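Local coordinates for aminoglycoside acetyltransferase meta-AAC0020 (Uncultured bacterium, PDB 5F47), which acetylates aminoglycoside antibiotics as a GNAT-fold acetyltransferase, a reaction in which coenzyme A carries the acetyl group and which underlies antibiotic resistance, at the interface of chains A and B. Sequence-based numbering; all coordinates share one arbitrary frame. Chains: chain A/B, aminoglycoside acetyltransferase meta-AAC0020.

Contact 1: the interface of chains A and B. Residues chain A 124, 126, 147, 149; chain B 126, 128, 149-151.
The imidazole of B:His151 lies between two side chains of chain A and meets a third at its rim. On one face sits the methyl CG2 of A:Val149, 3.8 Å above the plane and shifted toward the rim. On the opposite face the ring of A:Phe124 comes near, its CD2 4.2 Å from B:His151 ND1. At the edge, in the ring plane, is the amide carbon CD of A:Gln126, with CD of B:Gln126 also there. This is a strand exchange between two GNAT folds: strand 145-155 of chain B runs antiparallel between strands 122-128 and 145-155 of chain A.

The edge contact carries a hydrogen bond from B:His151 NE2 to the amide oxygen OE1 of A:Gln126, 2.9 Å long and 160° at the hydrogen. It uses a lone pair in the carbonyl plane, and amide and ring lie only 21° apart, so the bond should fix the turn of both groups. A:Gln126 gets there fully stretched, CG opposite the backbone N (chi1 180°). NE2 of B:Gln126 comes close to the same oxygen, but its N-H points away and makes no bond.

The branches of A:Val149 divide the work: CG2 serves the imidazole, while CG1 reaches B:Gln126 CB at 3.6 Å. B:Val149 packs its CG2 on A:Gln126 CD at 3.7 Å.

Paired main-chain bonds join A:Val149 to B:Val149 and A:Glu147 to B:His151, the shortest being B:His151 N to A:Glu147 O at 2.8 Å. Water 1 bridges the two valine carbonyls, 2.9 Å from B:Val149 O. A:Glu147 is poorly ordered, so its part is less certain.

Contact 2: the interface of chains A and B. Residues chain A 24, 28, 31, 48, 51, 57, 75; chain B 79-80.
The phenol oxygen OH of A:Tyr75 touches the ring of B:Tyr80 at CE2, 3.9 Å away, and also faces CA of B:Gln79. The other hydroxyl here, OH of B:Tyr80, lies 3.8 Å from CE2 of A:Phe31. Both are van der Waals contacts, in a greasy pocket of a GNAT-fold subunit: helices 21-34 and 45-52 and strands 57-64 and 67-77 of chain A receive a loop of chain B, with B:Tyr80 as the plug, hiding 88 Å² of its surface.

CG of B:Tyr80 sits between its own backbone N and carbonyl carbon (chi1 42°), a turn that points the phenol into the pocket. The side chain of A:Phe31 runs at about a right angle to that of B:Tyr80, yet the ring planes are only about 34° apart; its CD2 meets CE1 of B:Tyr80 at 3.7 Å. At the opposite edge of the phenol, but above the same face, A:Phe57 brings CZ to CD2 of B:Tyr80 at 3.9 Å. A:Leu51 comes in the ring plane, its CD2 at the edge, and the same methyl rests 3.6 Å from the carbonyl oxygen O of B:Gln79.

The root of the tyrosine is gripped as well. Its CB has CD1 of A:Ile28 at 3.7 Å, CZ of A:Phe24 at 3.8 Å and CD2 of A:Leu48 close by.

Packing within chain A braces these walls: A:Ile28 CD1 sits over the centre of the A:Phe24 ring, A:Leu51 CD1 lies on A:Phe57, and A:Phe57 in turn covers a face of A:Tyr75.

Contact 1: the interface of chains A and B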
loop_
_atom_site.group_PDB
_atom_site.type_symbol
_atom_site.label_atom_id
_atom_site.label_comp_id
_atom_site.label_asym_id
_atom_site.label_seq_id
_atom_site.Cartn_x
_atom_site.Cartn_y
_atom_site.Cartn_z
ATOM N N PHE A 124 -3.956 7.935 1.286
ATOM C CA PHE A 124 -5.138 7.119 1.540
ATOM C C PHE A 124 -4.915 6.202 2.713
ATOM O O PHE A 124 -3.781 5.959 3.129
ATOM C CB PHE A 124 -5.559 6.314 0.286
ATOM C CG PHE A 124 -4.602 5.205 -0.115
ATOM C CD1 PHE A 124 -3.411 5.490 -0.769
ATOM C CD2 PHE A 124 -4.919 3.892 0.140
ATOM C CE1 PHE A 124 -2.540 4.460 -1.153
ATOM C CE2 PHE A 124 -4.048 2.848 -0.238
ATOM C CZ PHE A 124 -2.872 3.141 -0.887
ATOM N N GLN A 126 -7.014 2.737 5.056
ATOM C CA GLN A 126 -8.023 1.682 5.075
ATOM C C GLN A 126 -8.618 1.488 6.468
ATOM O O GLN A 126 -7.888 1.482 7.458
ATOM C CB GLN A 126 -7.402 0.363 4.599
ATOM C CG GLN A 126 -8.354 -0.841 4.575
ATOM C CD GLN A 126 -7.743 -2.049 3.884
ATOM O OE1 GLN A 126 -7.496 -2.028 2.679
ATOM N NE2 GLN A 126 -7.504 -3.114 4.649
ATOM N N GLU A 147 -14.596 5.046 -0.333
ATOM C CA GLU A 147 -15.020 3.975 -1.233
ATOM C C GLU A 147 -15.043 2.622 -0.526
ATOM O O GLU A 147 -14.131 2.294 0.217
ATOM C CB GLU A 147 -14.100 3.920 -2.460
ATOM C CG GLU A 147 -14.221 5.196 -3.322
ATOM C CD GLU A 147 -13.258 5.251 -4.496
ATOM O OE1 GLU A 147 -12.645 4.211 -4.822
ATOM O OE2 GLU A 147 -13.132 6.346 -5.102
ATOM N N VAL A 149 -14.437 -1.225 -0.352
ATOM C CA VAL A 149 -13.354 -2.004 -0.927
ATOM C C VAL A 149 -13.375 -3.407 -0.320
ATOM O O VAL A 149 -13.855 -3.594 0.799
ATOM C CB VAL A 149 -12.013 -1.264 -0.682
ATOM C CG1 VAL A 149 -10.793 -2.107 -1.018
ATOM C CG2 VAL A 149 -12.005 0.037 -1.491
ATOM N N GLN B 126 -6.515 -5.335 -3.325
ATOM C CA GLN B 126 -7.861 -4.839 -3.092
ATOM C C GLN B 126 -8.647 -4.712 -4.387
ATOM O O GLN B 126 -8.080 -4.586 -5.477
ATOM C CB GLN B 126 -7.789 -3.505 -2.361
ATOM C CG GLN B 126 -7.270 -3.645 -0.940
ATOM C CD GLN B 126 -6.134 -2.717 -0.644
ATOM O OE1 GLN B 126 -5.800 -1.858 -1.461
ATOM N NE2 GLN B 126 -5.522 -2.880 0.521
ATOM N N ASP B 128 -12.386 -2.726 -5.701
ATOM C CA ASP B 128 -13.549 -1.932 -5.341
ATOM C C ASP B 128 -14.774 -2.832 -5.262
ATOM O O ASP B 128 -14.946 -3.746 -6.075
ATOM C CB ASP B 128 -13.768 -0.811 -6.357
ATOM C CG ASP B 128 -12.602 0.167 -6.410
ATOM O OD1 ASP B 128 -11.849 0.275 -5.424
ATOM O OD2 ASP B 128 -12.444 0.837 -7.449
ATOM N N VAL B 149 -13.833 -3.644 3.705
ATOM C CA VAL B 149 -13.166 -2.461 4.220
ATOM C C VAL B 149 -13.613 -1.215 3.468
ATOM O O VAL B 149 -14.412 -1.285 2.529
ATOM C CB VAL B 149 -11.620 -2.587 4.143
ATOM C CG1 VAL B 149 -11.145 -3.800 4.953
ATOM C CG2 VAL B 149 -11.154 -2.701 2.700
ATOM N N VAL B 150 -13.112 -0.077 3.933
ATOM C CA VAL B 150 -13.426 1.225 3.375
ATOM C C VAL B 150 -12.119 1.967 3.143
ATOM O O VAL B 150 -11.229 1.934 4.002
ATOM C CB VAL B 150 -14.336 2.035 4.327
ATOM C CG1 VAL B 150 -14.607 3.418 3.773
ATOM C CG2 VAL B 150 -15.634 1.284 4.588
ATOM N N HIS B 151 -11.962 2.569 1.970
ATOM C CA HIS B 151 -10.796 3.421 1.741
ATOM C C HIS B 151 -11.193 4.873 1.798
ATOM O O HIS B 151 -12.204 5.260 1.238
ATOM C CB HIS B 151 -10.128 3.122 0.388
ATOM C CG HIS B 151 -9.253 1.905 0.409
ATOM N ND1 HIS B 151 -8.403 1.590 -0.628
ATOM C CD2 HIS B 151 -9.113 0.919 1.330
ATOM C CE1 HIS B 151 -7.764 0.466 -0.342
ATOM N NE2 HIS B 151 -8.176 0.040 0.838
HETATM O O HOH W 1 -16.754 -2.794 1.910
#

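Contact 2: the interface of chains A and B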
loop_
_atom_site.group_PDB
_atom_site.type_symbol
_atom_site.label_atom_id
_atom_site.label_comp_id
_atom_site.label_asym_id
_atom_site.label_seq_id
_atom_site.Cartn_x
_atom_site.Cartn_y
_atom_site.Cartn_z
ATOM N N PHE A 24 10.091 5.333 17.889
ATOM C CA PHE A 24 9.468 4.363 16.990
ATOM C C PHE A 24 9.070 3.098 17.759
ATOM O O PHE A 24 7.960 2.583 17.578
ATOM C CB PHE A 24 10.435 4.037 15.838
ATOM C CG PHE A 24 9.847 3.187 14.731
ATOM C CD1 PHE A 24 8.484 3.158 14.467
ATOM C CD2 PHE A 24 10.694 2.394 13.964
ATOM C CE1 PHE A 24 7.971 2.376 13.426
ATOM C CE2 PHE A 24 10.194 1.616 12.928
ATOM C CZ PHE A 24 8.830 1.611 12.663
ATOM N N ILE A 28 5.401 1.387 18.360
ATOM C CA ILE A 28 5.056 0.002 18.041
ATOM C C ILE A 28 4.436 -0.644 19.274
ATOM O O ILE A 28 3.449 -1.365 19.169
ATOM C CB ILE A 28 6.288 -0.776 17.557
ATOM C CG1 ILE A 28 6.746 -0.210 16.208
ATOM C CG2 ILE A 28 5.964 -2.285 17.422
ATOM C CD1 ILE A 28 8.168 -0.572 15.837
ATOM N N PHE A 31 0.891 0.499 19.433
ATOM C CA PHE A 31 0.094 -0.310 18.503
ATOM C C PHE A 31 -0.268 -1.659 19.125
ATOM O O PHE A 31 -1.407 -2.116 19.028
ATOM C CB PHE A 31 0.869 -0.537 17.204
ATOM C CG PHE A 31 0.995 0.689 16.315
ATOM C CD1 PHE A 31 0.114 1.765 16.397
ATOM C CD2 PHE A 31 1.999 0.724 15.356
ATOM C CE1 PHE A 31 0.252 2.876 15.538
ATOM C CE2 PHE A 31 2.125 1.816 14.496
ATOM C CZ PHE A 31 1.249 2.882 14.598
ATOM N N LEU A 48 14.284 -2.688 12.826
ATOM C CA LEU A 48 13.460 -1.494 12.948
ATOM C C LEU A 48 14.226 -0.234 12.530
ATOM O O LEU A 48 13.648 0.660 11.923
ATOM C CB LEU A 48 12.942 -1.352 14.375
ATOM C CG LEU A 48 12.014 -2.494 14.806
ATOM C CD1 LEU A 48 11.579 -2.308 16.243
ATOM C CD2 LEU A 48 10.816 -2.591 13.873
ATOM N N LEU A 51 14.302 -0.011 8.729
ATOM C CA LEU A 51 13.018 0.467 8.242
ATOM C C LEU A 51 12.911 1.981 8.412
ATOM O O LEU A 51 12.491 2.692 7.493
ATOM C CB LEU A 51 11.882 -0.255 8.974
ATOM C CG LEU A 51 10.454 0.199 8.691
ATOM C CD1 LEU A 51 10.201 0.267 7.201
ATOM C CD2 LEU A 51 9.509 -0.793 9.356
ATOM N N PHE A 57 9.364 5.639 3.884
ATOM C CA PHE A 57 8.649 5.341 5.115
ATOM C C PHE A 57 8.711 6.549 6.041
ATOM O O PHE A 57 9.791 7.059 6.302
ATOM C CB PHE A 57 9.257 4.091 5.780
ATOM C CG PHE A 57 8.533 3.610 7.027
ATOM C CD1 PHE A 57 7.249 3.040 6.946
ATOM C CD2 PHE A 57 9.153 3.716 8.252
ATOM C CE1 PHE A 57 6.615 2.576 8.097
ATOM C CE2 PHE A 57 8.541 3.247 9.406
ATOM C CZ PHE A 57 7.256 2.691 9.327
ATOM N N TYR A 75 3.607 4.750 4.135
ATOM C CA TYR A 75 4.522 4.327 3.078
ATOM C C TYR A 75 4.332 5.173 1.838
ATOM O O TYR A 75 3.207 5.449 1.433
ATOM C CB TYR A 75 4.308 2.854 2.700
ATOM C CG TYR A 75 4.605 1.863 3.788
ATOM C CD1 TYR A 75 3.636 1.511 4.722
ATOM C CD2 TYR A 75 5.856 1.245 3.871
ATOM C CE1 TYR A 75 3.916 0.586 5.729
ATOM C CE2 TYR A 75 6.136 0.327 4.870
ATOM C CZ TYR A 75 5.155 -0.005 5.783
ATOM O OH TYR A 75 5.426 -0.888 6.772
ATOM N N GLN B 79 7.955 -4.475 7.099
ATOM C CA GLN B 79 7.119 -4.355 8.294
ATOM C C GLN B 79 7.858 -4.015 9.573
ATOM O O GLN B 79 9.052 -4.295 9.714
ATOM C CB GLN B 79 6.375 -5.662 8.571
ATOM C CG GLN B 79 5.427 -6.101 7.472
ATOM C CD GLN B 79 4.554 -7.229 7.956
ATOM O OE1 GLN B 79 3.531 -7.001 8.603
ATOM N NE2 GLN B 79 4.974 -8.469 7.682
ATOM N N TYR B 80 7.134 -3.420 10.516
ATOM C CA TYR B 80 7.640 -3.275 11.876
ATOM C C TYR B 80 7.038 -4.326 12.816
ATOM O O TYR B 80 7.438 -4.408 13.964
ATOM C CB TYR B 80 7.387 -1.848 12.414
ATOM C CG TYR B 80 6.026 -1.301 12.061
ATOM C CD1 TYR B 80 4.924 -1.528 12.880
ATOM C CD2 TYR B 80 5.845 -0.561 10.886
ATOM C CE1 TYR B 80 3.676 -1.031 12.540
ATOM C CE2 TYR B 80 4.603 -0.077 10.536
ATOM C CZ TYR B 80 3.527 -0.304 11.369
ATOM O OH TYR B 80 2.292 0.191 11.011
#

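The C-alpha centres of contact 1 and contact 2 are about 22 Å apart. They share no residues, and no chain A strand or helix belongs to both, yet they join the same two subunits in different ways: contact 1 merges the sheets through exchanged C-terminal strands, whereas contact 2 drops a loop into the partner's hydrophobic pocket. The two-fold axis repeats each with the chains swapped, which points to a stable dimer, although the deposited assembly alone does not prove it. In GNAT enzymes the first helices commonly line the acceptor side, so the loop of contact 2 may help shape the partner's aminoglycoside site.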